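Side-chain contacts in flagellar hook-associated protein (Burkholderia pseudomallei, PDB 4UT1), which is a hook-junction protein of the bacterial flagellum, probably with a structural role where the hook meets the filament: residues L124-N129 with P134-T139; Q138-N143 with S442-A447; Q163-Q168 with L293-Q298; T170-Q175 with G287-L292. All blocks are in the same frame, centred on the assembly; numbering follows the deposited sequence.

Contact 1 (L124-N129 with P134-T139); sequences LQTVAN and PSARQT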
loop_
_atom_site.group_PDB
_atom_site.type_symbol
_atom_site.label_atom_id
_atom_site.label_comp_id
_atom_site.label_asym_id
_atom_site.label_seq_id
_atom_site.Cartn_x
_atom_site.Cartn_y
_atom_site.Cartn_z
ATOM N N LEU A 124 9.735 -14.633 17.451
ATOM C CA LEU A 124 9.932 -13.660 18.521
ATOM C C LEU A 124 9.349 -14.175 19.832
ATOM O O LEU A 124 9.764 -13.771 20.914
ATOM C CB LEU A 124 9.313 -12.317 18.127
ATOM C CG LEU A 124 9.987 -11.656 16.913
ATOM C CD1 LEU A 124 9.324 -10.314 16.563
ATOM C CD2 LEU A 124 11.460 -11.429 17.186
ATOM N N GLN A 125 8.376 -15.071 19.738
ATOM C CA GLN A 125 7.854 -15.722 20.933
ATOM C C GLN A 125 8.921 -16.623 21.561
ATOM O O GLN A 125 9.036 -16.722 22.794
ATOM C CB GLN A 125 6.591 -16.515 20.594
ATOM C CG GLN A 125 6.064 -17.329 21.764
ATOM C CD GLN A 125 4.606 -17.687 21.595
ATOM O OE1 GLN A 125 4.119 -17.842 20.473
ATOM N NE2 GLN A 125 3.894 -17.804 22.709
ATOM N N THR A 126 9.703 -17.287 20.711
ATOM C CA THR A 126 10.825 -18.093 21.175
ATOM C C THR A 126 11.833 -17.211 21.889
ATOM O O THR A 126 12.358 -17.573 22.941
ATOM C CB THR A 126 11.498 -18.836 20.000
ATOM O OG1 THR A 126 10.542 -19.726 19.422
ATOM C CG2 THR A 126 12.697 -19.619 20.463
ATOM N N VAL A 127 12.083 -16.031 21.333
ATOM C CA VAL A 127 12.989 -15.099 21.977
ATOM C C VAL A 127 12.392 -14.683 23.326
ATOM O O VAL A 127 13.113 -14.528 24.305
ATOM C CB VAL A 127 13.261 -13.847 21.108
ATOM C CG1 VAL A 127 13.964 -12.782 21.925
ATOM C CG2 VAL A 127 14.084 -14.219 19.848
ATOM N N ALA A 128 11.074 -14.537 23.373
ATOM C CA ALA A 128 10.419 -14.040 24.585
ATOM C C ALA A 128 10.678 -14.969 25.770
ATOM O O ALA A 128 10.730 -14.517 26.921
ATOM C CB ALA A 128 8.923 -13.883 24.356
ATOM N N ASN A 129 10.842 -16.260 25.485
ATOM C CA ASN A 129 11.063 -17.266 26.530
ATOM C C ASN A 129 12.537 -17.585 26.743
ATOM O O ASN A 129 12.893 -18.341 27.653
ATOM C CB ASN A 129 10.318 -18.557 26.187
ATOM C CG ASN A 129 8.820 -18.399 26.256
ATOM O OD1 ASN A 129 8.299 -17.733 27.148
ATOM N ND2 ASN A 129 8.119 -19.004 25.315
ATOM N N PRO A 134 21.540 -16.265 22.272
ATOM C CA PRO A 134 22.027 -15.793 20.970
ATOM C C PRO A 134 21.407 -16.557 19.802
ATOM O O PRO A 134 21.186 -15.989 18.718
ATOM C CB PRO A 134 23.541 -16.053 21.040
ATOM C CG PRO A 134 23.842 -16.313 22.492
ATOM C CD PRO A 134 22.607 -16.905 23.062
ATOM N N SER A 135 21.144 -17.844 20.013
ATOM C CA SER A 135 20.630 -18.697 18.950
ATOM C C SER A 135 19.190 -18.359 18.588
ATOM O O SER A 135 18.842 -18.294 17.417
ATOM C CB SER A 135 20.734 -20.173 19.344
ATOM O OG SER A 135 22.092 -20.565 19.387
ATOM N N ALA A 136 18.348 -18.157 19.589
ATOM C CA ALA A 136 16.962 -17.796 19.333
ATOM C C ALA A 136 16.896 -16.465 18.570
ATOM O O ALA A 136 16.024 -16.258 17.724
ATOM C CB ALA A 136 16.191 -17.702 20.639
ATOM N N ARG A 137 17.831 -15.572 18.871
ATOM C CA ARG A 137 17.860 -14.261 18.233
ATOM C C ARG A 137 18.337 -14.416 16.797
ATOM O O ARG A 137 17.818 -13.775 15.885
ATOM C CB ARG A 137 18.747 -13.295 19.014
ATOM C CG ARG A 137 18.058 -12.784 20.301
ATOM C CD ARG A 137 19.014 -12.187 21.300
ATOM N NE ARG A 137 18.287 -11.636 22.446
ATOM C CZ ARG A 137 17.901 -10.368 22.537
ATOM N NH1 ARG A 137 18.159 -9.523 21.540
ATOM N NH2 ARG A 137 17.241 -9.946 23.610
ATOM N N GLN A 138 19.305 -15.292 16.592
ATOM C CA GLN A 138 19.783 -15.562 15.237
ATOM C C GLN A 138 18.681 -16.168 14.362
ATOM O O GLN A 138 18.535 -15.813 13.188
ATOM C CB GLN A 138 20.992 -16.491 15.267
ATOM C CG GLN A 138 21.689 -16.542 13.925
ATOM C CD GLN A 138 21.957 -15.147 13.391
ATOM O OE1 GLN A 138 22.735 -14.383 13.973
ATOM N NE2 GLN A 138 21.286 -14.791 12.299
ATOM N N THR A 139 17.906 -17.081 14.936
ATOM C CA THR A 139 16.791 -17.692 14.219
ATOM C C THR A 139 15.753 -16.643 13.834
ATOM O O THR A 139 15.272 -16.621 12.694
ATOM C CB THR A 139 16.137 -18.794 15.045
ATOM O OG1 THR A 139 17.061 -19.882 15.179
ATOM C CG2 THR A 139 14.865 -19.305 14.381
#
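Val-127 and Thr-126 meet Ala-136 in a helical hairpin: a short turn follows helix 113-129, and helix 134-193 sets off in nearly the reverse direction. The two short segments run antiparallel at 166°, their axes 8.7 Å apart, and the CA atoms of Val-127 and Ala-136 come within 5.5 Å, a close approach that the small alanine permits. The apolar packing is carried by methyl groups. CB of Ala-136 points at the opposing helix and is met by two of them, Thr-126 CG2 at 4.0 Å and Val-127 CG2 at 4.1 Å. At chi1 -62° Thr-126 OG1 sits beside the backbone N, which leaves CG2 anti to that N and facing Ala-136. The aliphatic start of Arg-137 adds a looser touch, its CG 4.2 Å from Val-127 CG2. Polar groups do their work beside this packing: the guanidinium of Arg-137 is bound by NE to the carbonyl of Ala-131 in the turn and by NH1 to the carbonyls of Gly-441 and Ile-444, tying the hairpin bend to a loop far along the chain. Ala-574 of helix 572-579 packs on Val-127. No hydrogen bond links the two segments; the closest approach between them is a methyl against a backbone carbonyl, Val-127 CG2 to Ala-136 O at 3.5 Å.

Contact 2 (Q138-N143 with S442-A447); sequences QTAMSN and SAIAAA. With EDO (1,2-ethanediol), chain C; EDO (1,2-ethanediol), chain H.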
loop_
_atom_site.group_PDB
_atom_site.type_symbol
_atom_site.label_atom_id
_atom_site.label_comp_id
_atom_site.label_asym_id
_atom_site.label_seq_id
_atom_site.Cartn_x
_atom_site.Cartn_y
_atom_site.Cartn_z
ATOM N N GLN A 138 19.305 -15.292 16.592
ATOM C CA GLN A 138 19.783 -15.562 15.237
ATOM C C GLN A 138 18.681 -16.168 14.362
ATOM O O GLN A 138 18.535 -15.813 13.188
ATOM C CB GLN A 138 20.992 -16.491 15.267
ATOM C CG GLN A 138 21.689 -16.542 13.925
ATOM C CD GLN A 138 21.957 -15.147 13.391
ATOM O OE1 GLN A 138 22.735 -14.383 13.973
ATOM N NE2 GLN A 138 21.286 -14.791 12.299
ATOM N N THR A 139 17.906 -17.081 14.936
ATOM C CA THR A 139 16.791 -17.692 14.219
ATOM C C THR A 139 15.753 -16.643 13.834
ATOM O O THR A 139 15.272 -16.621 12.694
ATOM C CB THR A 139 16.137 -18.794 15.045
ATOM O OG1 THR A 139 17.061 -19.882 15.179
ATOM C CG2 THR A 139 14.865 -19.305 14.381
ATOM N N ALA A 140 15.423 -15.769 14.777
ATOM C CA ALA A 140 14.506 -14.665 14.500
ATOM C C ALA A 140 14.977 -13.817 13.320
ATOM O O ALA A 140 14.178 -13.397 12.483
ATOM C CB ALA A 140 14.338 -13.790 15.742
ATOM N N MET A 141 16.271 -13.532 13.269
ATOM C CA MET A 141 16.806 -12.725 12.173
ATOM C C MET A 141 16.763 -13.478 10.835
ATOM O O MET A 141 16.571 -12.863 9.774
ATOM C CB MET A 141 18.234 -12.277 12.501
ATOM C CG MET A 141 18.304 -11.220 13.596
ATOM S SD MET A 141 17.508 -9.688 13.017
ATOM C CE MET A 141 17.837 -8.601 14.387
ATOM N N SER A 142 16.935 -14.801 10.874
ATOM C CA SER A 142 16.819 -15.609 9.661
ATOM C C SER A 142 15.393 -15.572 9.124
ATOM O O SER A 142 15.197 -15.476 7.913
ATOM C CB SER A 142 17.254 -17.055 9.906
ATOM O OG SER A 142 18.645 -17.103 10.155
ATOM N N ASN A 143 14.418 -15.628 10.031
ATOM C CA ASN A 143 13.004 -15.455 9.690
ATOM C C ASN A 143 12.743 -14.106 9.023
ATOM O O ASN A 143 11.984 -14.019 8.044
ATOM C CB ASN A 143 12.124 -15.588 10.949
ATOM C CG ASN A 143 12.130 -16.989 11.509
ATOM O OD1 ASN A 143 12.365 -17.949 10.786
ATOM N ND2 ASN A 143 11.882 -17.115 12.807
ATOM N N SER A 442 21.171 -9.115 18.582
ATOM C CA SER A 442 21.181 -8.350 19.827
ATOM C C SER A 442 20.307 -7.097 19.743
ATOM O O SER A 442 19.927 -6.524 20.775
ATOM C CB SER A 442 22.615 -7.961 20.200
ATOM O OG SER A 442 23.399 -9.126 20.441
ATOM N N ALA A 443 19.995 -6.665 18.524
ATOM C CA ALA A 443 19.185 -5.460 18.344
ATOM C C ALA A 443 17.710 -5.679 18.676
ATOM O O ALA A 443 16.956 -4.715 18.817
ATOM C CB ALA A 443 19.325 -4.932 16.903
ATOM N N ILE A 444 17.285 -6.935 18.767
ATOM C CA ILE A 444 15.918 -7.217 19.187
ATOM C C ILE A 444 15.773 -6.803 20.661
ATOM O O ILE A 444 16.499 -7.283 21.523
ATOM C CB ILE A 444 15.556 -8.704 18.988
ATOM C CG1 ILE A 444 15.645 -9.068 17.501
ATOM C CG2 ILE A 444 14.151 -9.004 19.519
ATOM C CD1 ILE A 444 15.633 -10.550 17.236
ATOM N N ALA A 445 14.866 -5.873 20.925
ATOM C CA ALA A 445 14.684 -5.354 22.277
ATOM C C ALA A 445 13.636 -6.185 23.009
ATOM O O ALA A 445 12.466 -5.828 23.039
ATOM C CB ALA A 445 14.281 -3.885 22.230
ATOM N N ALA A 446 14.065 -7.299 23.596
ATOM C CA ALA A 446 13.136 -8.258 24.183
ATOM C C ALA A 446 12.609 -7.826 25.548
ATOM O O ALA A 446 11.543 -8.257 25.962
ATOM C CB ALA A 446 13.803 -9.627 24.300
ATOM N N ALA A 447 13.356 -6.978 26.230
ATOM C CA ALA A 447 13.016 -6.605 27.603
ATOM C C ALA A 447 12.149 -5.353 27.679
ATOM O O ALA A 447 12.260 -4.463 26.843
ATOM C CB ALA A 447 14.282 -6.405 28.395
HETATM C C1 EDO C . 11.899 -19.364 7.678
HETATM O O1 EDO C . 13.090 -18.755 8.202
HETATM C C2 EDO C . 10.668 -18.722 8.318
HETATM O O2 EDO C . 9.788 -18.156 7.332
HETATM C C1 EDO H . 10.832 -20.029 14.208
HETATM O O1 EDO H . 11.855 -19.122 14.602
HETATM C C2 EDO H . 9.471 -19.364 14.208
HETATM O O2 EDO H . 8.663 -20.034 13.241
#
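Ala-140 and Ile-444 face each other with CA atoms 8.9 Å apart, where helical segment 138-143 passes a chain that leaves the end of a 3-10 segment at 442-443 and bends through an inverse gamma turn centred on Ala-445. Across this gap the contact is wholly apolar, and Ile-444 supplies one side of it. Its CB points at the helix, and CG1 lies anti to the carbonyl carbon (chi1 -62°) with the chain extended beyond it, which carries CD1 out to CB of Ala-140 at 3.8 Å. Met-141 comes from the helix to meet the same branch tip to tip: the bend at chi2 (-65°) swings the thioether round, and the terminal CE settles 3.8 Å from Ile-444 CG1 and 4.1 Å from Ile-444 CD1. The isoleucine branch is thus met by two methyl groups, the CB of an alanine and the terminal CE of a methionine. Leu-124 and Val-127 of helix 113-129 also pack on Ala-140. The polar groups of the loop are held by other partners, Asn-322 binding the backbone at Ala-443 and Ala-445, and Asn-573 the carbonyl of Ala-445. Away from the loop, the amide of Asn-143 holds two ethanediol molecules, probably from the crystallisation liquor: OD1 of Asn-143 accepts from O1 of one at 2.8 Å, while ND2 donates to O1 of the other at 2.7 Å. The arrangement is loop-on-helix packing, in which an irregular connection running toward strand 450-454 lays one aliphatic side chain against the start of the long helix 134-193.

Contact 3 (Q163-Q168 with L293-Q298); sequences QSVNSQ and LAFRSQ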
loop_
_atom_site.group_PDB
_atom_site.type_symbol
_atom_site.label_atom_id
_atom_site.label_comp_id
_atom_site.label_asym_id
_atom_site.label_seq_id
_atom_site.Cartn_x
_atom_site.Cartn_y
_atom_site.Cartn_z
ATOM N N GLN A 163 6.788 -4.147 -16.729
ATOM C CA GLN A 163 7.598 -3.888 -17.918
ATOM C C GLN A 163 7.180 -4.779 -19.087
ATOM O O GLN A 163 7.229 -4.348 -20.241
ATOM C CB GLN A 163 9.082 -4.064 -17.613
ATOM C CG GLN A 163 9.967 -3.978 -18.846
ATOM C CD GLN A 163 9.779 -2.692 -19.613
ATOM O OE1 GLN A 163 9.383 -1.665 -19.047
ATOM N NE2 GLN A 163 10.065 -2.732 -20.915
ATOM N N SER A 164 6.781 -6.017 -18.791
ATOM C CA SER A 164 6.218 -6.897 -19.810
ATOM C C SER A 164 5.014 -6.229 -20.469
ATOM O O SER A 164 4.878 -6.243 -21.696
ATOM C CB SER A 164 5.831 -8.252 -19.206
ATOM O OG SER A 164 5.328 -9.118 -20.206
ATOM N N VAL A 165 4.159 -5.594 -19.672
ATOM C CA VAL A 165 3.047 -4.841 -20.247
ATOM C C VAL A 165 3.559 -3.713 -21.167
ATOM O O VAL A 165 3.073 -3.551 -22.293
ATOM C CB VAL A 165 2.129 -4.273 -19.140
ATOM C CG1 VAL A 165 1.148 -3.250 -19.731
ATOM C CG2 VAL A 165 1.386 -5.422 -18.467
ATOM N N ASN A 166 4.564 -2.967 -20.714
ATOM C CA ASN A 166 5.176 -1.931 -21.553
ATOM C C ASN A 166 5.611 -2.448 -22.914
ATOM O O ASN A 166 5.268 -1.878 -23.956
ATOM C CB ASN A 166 6.385 -1.323 -20.849
ATOM C CG ASN A 166 5.983 -0.336 -19.770
ATOM O OD1 ASN A 166 4.852 0.145 -19.766
ATOM N ND2 ASN A 166 6.906 -0.020 -18.864
ATOM N N SER A 167 6.377 -3.532 -22.908
ATOM C CA SER A 167 6.865 -4.096 -24.166
ATOM C C SER A 167 5.730 -4.554 -25.066
ATOM O O SER A 167 5.767 -4.339 -26.287
ATOM C CB SER A 167 7.828 -5.243 -23.891
ATOM O OG SER A 167 9.072 -4.718 -23.462
ATOM N N GLN A 168 4.712 -5.161 -24.475
ATOM C CA GLN A 168 3.584 -5.642 -25.263
ATOM C C GLN A 168 2.747 -4.506 -25.833
ATOM O O GLN A 168 2.249 -4.605 -26.966
ATOM C CB GLN A 168 2.712 -6.576 -24.430
ATOM C CG GLN A 168 3.369 -7.942 -24.215
ATOM C CD GLN A 168 2.523 -8.871 -23.382
ATOM O OE1 GLN A 168 2.945 -9.316 -22.318
ATOM N NE2 GLN A 168 1.328 -9.177 -23.856
ATOM N N LEU A 293 -4.085 -2.788 -20.810
ATOM C CA LEU A 293 -4.376 -1.633 -19.974
ATOM C C LEU A 293 -5.277 -1.966 -18.786
ATOM O O LEU A 293 -5.023 -1.518 -17.671
ATOM C CB LEU A 293 -5.012 -0.525 -20.823
ATOM C CG LEU A 293 -4.092 0.004 -21.921
ATOM C CD1 LEU A 293 -4.819 0.988 -22.840
ATOM C CD2 LEU A 293 -2.846 0.639 -21.321
ATOM N N ALA A 294 -6.336 -2.738 -19.015
ATOM C CA ALA A 294 -7.234 -3.117 -17.916
ATOM C C ALA A 294 -6.521 -3.955 -16.846
ATOM O O ALA A 294 -6.746 -3.771 -15.648
ATOM C CB ALA A 294 -8.438 -3.872 -18.452
ATOM N N PHE A 295 -5.674 -4.883 -17.283
ATOM C CA PHE A 295 -4.877 -5.686 -16.360
ATOM C C PHE A 295 -4.002 -4.790 -15.498
ATOM O O PHE A 295 -3.940 -4.953 -14.279
ATOM C CB PHE A 295 -4.008 -6.701 -17.127
ATOM C CG PHE A 295 -2.942 -7.358 -16.282
ATOM C CD1 PHE A 295 -3.277 -8.308 -15.334
ATOM C CD2 PHE A 295 -1.599 -7.024 -16.444
ATOM C CE1 PHE A 295 -2.299 -8.907 -14.562
ATOM C CE2 PHE A 295 -0.616 -7.620 -15.669
ATOM C CZ PHE A 295 -0.970 -8.563 -14.723
ATOM N N ARG A 296 -3.343 -3.828 -16.133
ATOM C CA ARG A 296 -2.448 -2.924 -15.420
ATOM C C ARG A 296 -3.171 -2.090 -14.354
ATOM O O ARG A 296 -2.762 -2.077 -13.194
ATOM C CB ARG A 296 -1.736 -1.989 -16.409
ATOM C CG ARG A 296 -0.587 -1.206 -15.779
ATOM C CD ARG A 296 0.269 -0.506 -16.818
ATOM N NE ARG A 296 -0.444 0.564 -17.498
ATOM C CZ ARG A 296 0.047 1.245 -18.529
ATOM N NH1 ARG A 296 1.253 0.957 -18.988
ATOM N NH2 ARG A 296 -0.669 2.214 -19.094
ATOM N N SER A 297 -4.243 -1.408 -14.744
ATOM C CA SER A 297 -4.916 -0.477 -13.830
ATOM C C SER A 297 -5.856 -1.162 -12.833
ATOM O O SER A 297 -6.109 -0.621 -11.755
ATOM C CB SER A 297 -5.703 0.581 -14.623
ATOM O OG SER A 297 -6.735 -0.023 -15.389
ATOM N N GLN A 298 -6.379 -2.338 -13.171
ATOM C CA GLN A 298 -7.407 -2.937 -12.319
ATOM C C GLN A 298 -6.905 -4.113 -11.488
ATOM O O GLN A 298 -7.510 -4.464 -10.471
ATOM C CB GLN A 298 -8.609 -3.364 -13.163
ATOM C CG GLN A 298 -9.235 -2.203 -13.958
ATOM C CD GLN A 298 -9.737 -1.079 -13.075
ATOM O OE1 GLN A 298 -9.180 0.025 -13.066
ATOM N NE2 GLN A 298 -10.796 -1.348 -12.327
HETATM O O HOH W 1 3.270 -0.882 -17.841
#
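Val-165 packs between Phe-295 and Arg-296 in an antiparallel pair of long helices, 134-193 and 287-322, within the helical domain of FlgK. The segment axes lie 10.7 Å apart and cross at -154°. Val-165 spreads its two methyl groups over two neighbours. CG2 meets the edge of the Phe-295 ring, in its plane, at 3.9 Å from CD2, so the ring is touched on its rim. CG1, anti to the backbone N, leans on the aliphatic part of Arg-296, 4.1 Å from CD. Beyond CD the arginine chain bends at chi3 (67°), bringing the guanidinium toward Asn-166. The amide and guanidinium planes stand 75° apart, and a water joins them: it donates to Asn-166 OD1 at 2.7 Å and accepts from Arg-296 NH1 at 3.0 Å, lying in the guanidinium plane. Asn-166 ND2 reaches back along its own helix to Gln-163 OE1, 3.0 Å away and nearly straight, though above the carbonyl plane of that glutamine. Leu-260 binds both polar ends through its backbone, its N to Asn-166 OD1 and its O to Arg-296 NH1, while a salt bridge from NH2 to Asp-281 gives the charge a partner. The helix pair is thereby tied to the start of strand 260-265, and Tyr-95 and Leu-98 of helix 80-106 pack on Phe-295.

Contact 4 (T170-Q175 with G287-L292); sequences TDTVTQ and GALGGL. With EDO (1,2-ethanediol), chain M.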
loop_
_atom_site.group_PDB
_atom_site.type_symbol
_atom_site.label_atom_id
_atom_site.label_comp_id
_atom_site.label_asym_id
_atom_site.label_seq_id
_atom_site.Cartn_x
_atom_site.Cartn_y
_atom_site.Cartn_z
ATOM N N THR A 170 4.011 -1.625 -26.767
ATOM C CA THR A 170 4.775 -1.151 -27.926
ATOM C C THR A 170 4.658 -2.102 -29.116
ATOM O O THR A 170 4.456 -1.665 -30.260
ATOM C CB THR A 170 6.266 -0.958 -27.572
ATOM O OG1 THR A 170 6.374 0.036 -26.552
ATOM C CG2 THR A 170 7.072 -0.517 -28.800
ATOM N N ASP A 171 4.771 -3.401 -28.858
ATOM C CA ASP A 171 4.629 -4.382 -29.932
ATOM C C ASP A 171 3.252 -4.283 -30.546
ATOM O O ASP A 171 3.110 -4.370 -31.768
ATOM C CB ASP A 171 4.869 -5.803 -29.435
ATOM C CG ASP A 171 6.330 -6.090 -29.202
ATOM O OD1 ASP A 171 7.157 -5.261 -29.630
ATOM O OD2 ASP A 171 6.649 -7.139 -28.599
ATOM N N THR A 172 2.250 -4.061 -29.698
ATOM C CA THR A 172 0.878 -3.989 -30.160
ATOM C C THR A 172 0.712 -2.774 -31.076
ATOM O O THR A 172 0.069 -2.861 -32.129
ATOM C CB THR A 172 -0.111 -3.911 -28.996
ATOM O OG1 THR A 172 -0.008 -5.101 -28.203
ATOM C CG2 THR A 172 -1.541 -3.783 -29.513
ATOM N N VAL A 173 1.329 -1.661 -30.691
ATOM C CA VAL A 173 1.251 -0.431 -31.479
ATOM C C VAL A 173 1.980 -0.581 -32.817
ATOM O O VAL A 173 1.508 -0.087 -33.837
ATOM C CB VAL A 173 1.816 0.770 -30.703
ATOM C CG1 VAL A 173 2.178 1.907 -31.643
ATOM C CG2 VAL A 173 0.791 1.251 -29.689
ATOM N N THR A 174 3.121 -1.257 -32.815
ATOM C CA THR A 174 3.856 -1.477 -34.060
ATOM C C THR A 174 2.985 -2.252 -35.045
ATOM O O THR A 174 2.930 -1.930 -36.238
ATOM C CB THR A 174 5.183 -2.222 -33.819
ATOM O OG1 THR A 174 5.986 -1.498 -32.878
ATOM C CG2 THR A 174 5.962 -2.350 -35.112
ATOM N N GLN A 175 2.289 -3.267 -34.549
ATOM C CA GLN A 175 1.435 -4.059 -35.416
ATOM C C GLN A 175 0.240 -3.257 -35.895
ATOM O O GLN A 175 -0.129 -3.324 -37.064
ATOM C CB GLN A 175 0.970 -5.321 -34.703
ATOM C CG GLN A 175 2.112 -6.214 -34.299
ATOM C CD GLN A 175 1.630 -7.564 -33.840
ATOM O OE1 GLN A 175 0.512 -7.981 -34.167
ATOM N NE2 GLN A 175 2.462 -8.259 -33.073
ATOM N N GLY A 287 -9.294 -5.263 -27.774
ATOM C CA GLY A 287 -8.058 -5.810 -28.292
ATOM C C GLY A 287 -6.984 -6.008 -27.243
ATOM O O GLY A 287 -7.216 -5.794 -26.044
ATOM N N ALA A 288 -5.802 -6.398 -27.695
ATOM C CA ALA A 288 -4.675 -6.591 -26.793
ATOM C C ALA A 288 -4.441 -5.313 -25.996
ATOM O O ALA A 288 -4.116 -5.359 -24.816
ATOM C CB ALA A 288 -3.425 -6.984 -27.557
ATOM N N LEU A 289 -4.624 -4.177 -26.660
ATOM C CA LEU A 289 -4.456 -2.878 -26.033
ATOM C C LEU A 289 -5.293 -2.778 -24.770
ATOM O O LEU A 289 -4.768 -2.554 -23.686
ATOM C CB LEU A 289 -4.835 -1.767 -27.014
ATOM C CG LEU A 289 -3.828 -0.628 -27.139
ATOM C CD1 LEU A 289 -2.467 -1.183 -27.531
ATOM C CD2 LEU A 289 -4.315 0.424 -28.155
ATOM N N GLY A 290 -6.597 -2.980 -24.914
ATOM C CA GLY A 290 -7.513 -2.826 -23.802
ATOM C C GLY A 290 -7.291 -3.853 -22.705
ATOM O O GLY A 290 -7.442 -3.547 -21.518
ATOM N N GLY A 291 -6.955 -5.072 -23.103
ATOM C CA GLY A 291 -6.677 -6.139 -22.147
ATOM C C GLY A 291 -5.419 -5.843 -21.347
ATOM O O GLY A 291 -5.354 -6.104 -20.136
ATOM N N LEU A 292 -4.408 -5.302 -22.024
ATOM C CA LEU A 292 -3.157 -4.946 -21.357
ATOM C C LEU A 292 -3.408 -3.841 -20.350
ATOM O O LEU A 292 -2.985 -3.929 -19.197
ATOM C CB LEU A 292 -2.104 -4.486 -22.365
ATOM C CG LEU A 292 -1.398 -5.576 -23.175
ATOM C CD1 LEU A 292 -0.831 -4.991 -24.459
ATOM C CD2 LEU A 292 -0.284 -6.210 -22.354
HETATM C C1 EDO M . 1.042 -7.898 -30.209
HETATM O O1 EDO M . -0.086 -7.614 -29.370
HETATM C C2 EDO M . 2.043 -8.762 -29.455
HETATM O O2 EDO M . 2.201 -8.273 -28.116
#
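Thr-172 meets Leu-289 where the beginning of helix 287-322 packs against helix 134-193, on a part of the latter predicted to form a coiled coil. The short segments run antiparallel at 160°, with axes 9.7 Å apart. The threonine divides its two branches between different surroundings. With OG1 beside the backbone N (chi1 -62°), CG2 lies anti to it and presses on Leu-289 CD1 at 3.4 Å, tighter than usual for two carbons; the leucine has an unusual first torsion of -131°, compatible with local crowding. OG1, the other branch, has Leu-292 CD1 at 3.8 Å and Ala-288 CB at 4.0 Å. Although apolar groups approach it, this hydroxyl has polar partners: it is hydrogen-bonded to the carbonyl of Gln-168, one turn earlier in its own helix, and accepts from O1 of an ethanediol, probably from the crystallisation liquor, at 2.8 Å. Leu-217 touches Thr-172 from a loop, while Thr-94 of helix 80-106 packs on Ala-288 and Leu-292. The arrangement is that of an antiparallel helix pair in an elongated helical bundle, with helix 80-106 packed against helix 287-322.

How the contacts relate
Helix 134-193 runs through all four contacts, which fall at two places along its length. Contacts 1 and 2, with centres about 6 Å apart, share Gln-138 and Thr-139 and touch through Arg-137 and Ile-444. Contacts 3 and 4 lie about 10 Å apart on the same helix pair, 134-193 with 287-322, where Leu-292 packs on Gln-168. Between the groups, centres are about 40 to 52 Å apart, and contacts 1 and 4 lie on opposite sides of the chain's centre. Contact 1 closes locally before contacts 3 and 4 open, whereas contact 2 spans both, returning residues 442-447 to the helix. One long helix thus joins packing sites at distant points of an elongated molecule.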